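Side-chain contacts in uncharacterized protein (Aeropyrum pernix, PDB 3P1Z), which is an uncharacterised archaeal protein that probably binds nucleic acid and may take part in tRNA-intron cleavage: residues A[49-52]-A[53-57]; A[82-85]-A[86-89]. All coordinates share one frame; numbering follows the deposited sequence.

Contact 1: residues A[49-52]-A[53-57]; sequences PLEA and AYQAS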
loop_
_atom_site.group_PDB
_atom_site.type_symbol
_atom_site.label_atom_id
_atom_site.label_comp_id
_atom_site.label_asym_id
_atom_site.label_seq_id
_atom_site.Cartn_x
_atom_site.Cartn_y
_atom_site.Cartn_z
ATOM N N PRO A 49 -6.918 -22.210 -29.369
ATOM C CA PRO A 49 -5.619 -22.372 -28.709
ATOM C C PRO A 49 -5.681 -22.442 -27.188
ATOM O O PRO A 49 -4.946 -23.222 -26.588
ATOM C CB PRO A 49 -4.853 -21.120 -29.147
ATOM C CG PRO A 49 -5.409 -20.792 -30.460
ATOM C CD PRO A 49 -6.869 -21.153 -30.395
ATOM N N LEU A 50 -6.521 -21.631 -26.564
ATOM C CA LEU A 50 -6.601 -21.681 -25.118
ATOM C C LEU A 50 -7.401 -22.906 -24.731
ATOM O O LEU A 50 -6.999 -23.655 -23.847
ATOM C CB LEU A 50 -7.207 -20.401 -24.535
ATOM C CG LEU A 50 -6.403 -19.112 -24.794
ATOM C CD1 LEU A 50 -7.294 -17.900 -24.708
ATOM C CD2 LEU A 50 -5.188 -18.961 -23.875
ATOM N N GLU A 51 -8.523 -23.130 -25.400
ATOM C CA GLU A 51 -9.303 -24.318 -25.102
ATOM C C GLU A 51 -8.426 -25.563 -25.263
ATOM O O GLU A 51 -8.615 -26.574 -24.586
ATOM C CB GLU A 51 -10.545 -24.391 -25.981
ATOM C CG GLU A 51 -11.583 -25.337 -25.426
ATOM C CD GLU A 51 -11.920 -25.044 -23.978
ATOM O OE1 GLU A 51 -11.839 -23.867 -23.580
ATOM O OE2 GLU A 51 -12.271 -25.987 -23.240
ATOM N N ALA A 52 -7.438 -25.448 -26.143
ATOM C CA ALA A 52 -6.562 -26.546 -26.518
ATOM C C ALA A 52 -5.484 -26.758 -25.472
ATOM O O ALA A 52 -5.095 -27.887 -25.168
ATOM C CB ALA A 52 -5.933 -26.256 -27.874
ATOM N N ALA A 53 -4.989 -25.647 -24.941
ATOM C CA ALA A 53 -4.068 -25.691 -23.820
ATOM C C ALA A 53 -4.822 -26.212 -22.603
ATOM O O ALA A 53 -4.266 -26.969 -21.807
ATOM C CB ALA A 53 -3.483 -24.318 -23.539
ATOM N N TYR A 54 -6.091 -25.821 -22.471
ATOM C CA TYR A 54 -6.878 -26.211 -21.305
ATOM C C TYR A 54 -7.096 -27.698 -21.281
ATOM O O TYR A 54 -6.702 -28.377 -20.333
ATOM C CB TYR A 54 -8.246 -25.541 -21.285
ATOM C CG TYR A 54 -9.128 -26.063 -20.166
ATOM C CD1 TYR A 54 -8.603 -26.295 -18.905
ATOM C CD2 TYR A 54 -10.482 -26.315 -20.366
ATOM C CE1 TYR A 54 -9.396 -26.763 -17.879
ATOM C CE2 TYR A 54 -11.281 -26.780 -19.344
ATOM C CZ TYR A 54 -10.734 -26.996 -18.099
ATOM O OH TYR A 54 -11.526 -27.462 -17.064
ATOM N N GLN A 55 -7.750 -28.200 -22.325
ATOM C CA GLN A 55 -8.122 -29.607 -22.370
ATOM C C GLN A 55 -6.863 -30.492 -22.272
ATOM O O GLN A 55 -6.923 -31.611 -21.776
ATOM C CB GLN A 55 -9.004 -29.907 -23.594
ATOM C CG GLN A 55 -10.377 -29.196 -23.565
ATOM C CD GLN A 55 -11.420 -29.910 -22.697
ATOM O OE1 GLN A 55 -11.105 -30.853 -21.974
ATOM N NE2 GLN A 55 -12.663 -29.468 -22.780
ATOM N N ALA A 56 -5.717 -29.967 -22.701
ATOM C CA ALA A 56 -4.446 -30.616 -22.399
ATOM C C ALA A 56 -4.266 -30.775 -20.879
ATOM O O ALA A 56 -4.146 -31.893 -20.377
ATOM C CB ALA A 56 -3.282 -29.839 -23.017
ATOM N N SER A 57 -4.289 -29.654 -20.158
ATOM C CA SER A 57 -4.058 -29.613 -18.706
ATOM C C SER A 57 -5.066 -30.380 -17.830
ATOM O O SER A 57 -4.894 -30.471 -16.611
ATOM C CB SER A 57 -3.971 -28.155 -18.226
ATOM O OG SER A 57 -5.253 -27.609 -17.947
#
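Glu51 OE2 sits among three side chains: it makes a salt bridge to Arg93 and lies 3.4 Å from Tyr54 CD2 and 3.5 Å from Gln55 NE2. The setting is one side of helix 49-57, in the region assigned to the SEN2-like N-terminal domain of tRNA-intron endonucleases. The other carboxylate oxygen, OE1, is probably hydrogen-bonded to the hydroxyl of Tyr89, so both oxygens appear to have a partner on helix 83-95. Glu51 reaches this place because CG lies opposite the backbone N (chi1 -162°) and the chain then bends at chi2, bringing the carboxylate alongside Tyr54. The two side chains run side by side, with OE2 at the edge of the ring, in its plane; carboxylate and ring planes stand 74° apart. Gln55 instead crosses the glutamate at a slant, and its CG packs 3.3 Å from Glu51 O. Glu51 O also receives Gln55 N over 2.9 Å in an almost straight i to i+4 bond. Ala53 N to Pro49 O and Ala56 N to Ala52 O continue the helical ladder. Ala53 and Ala56 pack on helix 68-79, against Ile76 and Ala71 respectively. One turn on, Ser57 OG donates to Tyr54 O over 2.9 Å, in the carbonyl plane and on a lone pair.

Contact 2: residues A[82-85]-A[86-89]; sequences SLDT and ALVY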
loop_
_atom_site.group_PDB
_atom_site.type_symbol
_atom_site.label_atom_id
_atom_site.label_comp_id
_atom_site.label_asym_id
_atom_site.label_seq_id
_atom_site.Cartn_x
_atom_site.Cartn_y
_atom_site.Cartn_z
ATOM N N SER A 82 -0.139 -16.372 -23.702
ATOM C CA SER A 82 0.343 -15.795 -22.448
ATOM C C SER A 82 -0.001 -16.681 -21.259
ATOM O O SER A 82 -1.184 -16.919 -20.964
ATOM C CB SER A 82 -0.245 -14.404 -22.204
ATOM O OG SER A 82 -0.284 -14.128 -20.808
ATOM N N LEU A 83 1.043 -17.136 -20.571
ATOM C CA LEU A 83 0.900 -18.022 -19.428
ATOM C C LEU A 83 -0.144 -17.588 -18.392
ATOM O O LEU A 83 -0.871 -18.427 -17.853
ATOM C CB LEU A 83 2.235 -18.225 -18.729
ATOM C CG LEU A 83 2.057 -19.251 -17.614
ATOM C CD1 LEU A 83 1.496 -20.523 -18.214
ATOM C CD2 LEU A 83 3.375 -19.497 -16.925
ATOM N N ASP A 84 -0.229 -16.296 -18.105
ATOM C CA ASP A 84 -1.226 -15.844 -17.141
ATOM C C ASP A 84 -2.650 -15.892 -17.693
ATOM O O ASP A 84 -3.534 -16.413 -17.028
ATOM C CB ASP A 84 -0.895 -14.454 -16.613
ATOM C CG ASP A 84 0.286 -14.449 -15.678
ATOM O OD1 ASP A 84 0.565 -15.483 -15.031
ATOM O OD2 ASP A 84 0.928 -13.390 -15.579
ATOM N N THR A 85 -2.868 -15.351 -18.895
ATOM C CA THR A 85 -4.191 -15.391 -19.543
ATOM C C THR A 85 -4.748 -16.809 -19.518
ATOM O O THR A 85 -5.920 -17.028 -19.215
ATOM C CB THR A 85 -4.136 -14.984 -21.033
ATOM O OG1 THR A 85 -3.243 -13.883 -21.229
ATOM C CG2 THR A 85 -5.507 -14.620 -21.542
ATOM N N ALA A 86 -3.882 -17.758 -19.876
ATOM C CA ALA A 86 -4.195 -19.188 -19.933
ATOM C C ALA A 86 -4.636 -19.713 -18.577
ATOM O O ALA A 86 -5.538 -20.549 -18.473
ATOM C CB ALA A 86 -2.979 -19.960 -20.404
ATOM N N LEU A 87 -3.957 -19.234 -17.540
ATOM C CA LEU A 87 -4.281 -19.602 -16.173
ATOM C C LEU A 87 -5.664 -19.070 -15.808
ATOM O O LEU A 87 -6.502 -19.835 -15.322
ATOM C CB LEU A 87 -3.204 -19.109 -15.193
ATOM C CG LEU A 87 -1.852 -19.831 -15.304
ATOM C CD1 LEU A 87 -0.760 -19.206 -14.418
ATOM C CD2 LEU A 87 -2.035 -21.313 -14.989
ATOM N N VAL A 88 -5.910 -17.781 -16.066
ATOM C CA VAL A 88 -7.193 -17.157 -15.728
ATOM C C VAL A 88 -8.302 -17.810 -16.506
ATOM O O VAL A 88 -9.459 -17.833 -16.078
ATOM C CB VAL A 88 -7.238 -15.662 -16.096
ATOM C CG1 VAL A 88 -8.582 -15.073 -15.704
ATOM C CG2 VAL A 88 -6.104 -14.915 -15.430
ATOM N N TYR A 89 -7.924 -18.306 -17.677
ATOM C CA TYR A 89 -8.816 -19.040 -18.548
ATOM C C TYR A 89 -9.145 -20.363 -17.893
ATOM O O TYR A 89 -10.312 -20.674 -17.666
ATOM C CB TYR A 89 -8.117 -19.293 -19.874
ATOM C CG TYR A 89 -8.983 -19.904 -20.932
ATOM C CD1 TYR A 89 -9.467 -19.132 -21.976
ATOM C CD2 TYR A 89 -9.309 -21.252 -20.905
ATOM C CE1 TYR A 89 -10.257 -19.684 -22.967
ATOM C CE2 TYR A 89 -10.098 -21.811 -21.892
ATOM C CZ TYR A 89 -10.571 -21.017 -22.917
ATOM O OH TYR A 89 -11.361 -21.537 -23.906
#
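Ser82 O accepts Ala86 N at 3.0 Å in a nearly straight bond that opens the i to i+4 ladder of helix 83-95, for which Ser82 is the N-cap residue. Its hydroxyl reaches across the first turn: Ser82 OG donates to Thr85 OG1 over 3.0 Å, tying the cap to a side chain within the helix. Next comes Leu83, whose CG packs 4.3 Å from Leu87 CD1, an apolar i to i+4 contact. Leu87 CG lies beside the backbone N, opposite the carbonyl carbon (chi1 -69°), which sends the side chain back over the preceding turn. Asp84 O takes two donors: Val88 N at 2.9 Å in a good bond, and Leu87 N in a weak, strongly bent one. Val88 CG2 also lies 3.4 Å from Asp84 O. The aspartate side chain crosses Leu87, with OD1 4.0 Å from Leu87 CD1, but its polar partners lie beyond the helix: OD2 is hydrogen-bonded to Ser123, and OD1 meets a basic side chain of a neighbouring subunit in a salt bridge. Thr85 completes the turn, its O receiving Tyr89 N at 2.8 Å. The helix stands between two layers of the molecule. Asp84 and Val88 lie against Val121 and Val152 of strands 115-123 and 146-152, in the part assigned to the catalytic C-terminal domain, while Leu83 and Ala86 pack on Ile76 and Leu87 on Trp69, both of helix 68-79.

Overall arrangement
Contacts 1 and 2 are local pieces of helices 49-57 and 83-95, with helix 68-79 between them in the chain; they fall in different family regions, their centres about 11 Å apart. They meet directly: besides the probable hydrogen bond from Tyr89 to Glu51, Leu50 CB packs 3.5 Å from Tyr89 CE1, and Leu50 CD2 lies 4.1 Å from Ala86 CA. Tyr89 thus joins residues 86-89 to 49-52 through both its hydroxyl and its ring, and Tyr54 CB comes within 4.2 Å of Tyr89 CE2. Ile76 of helix 68-79 touches both contacts. Contact 2 also carries the junction onward to the mixed sheet and a neighbouring subunit.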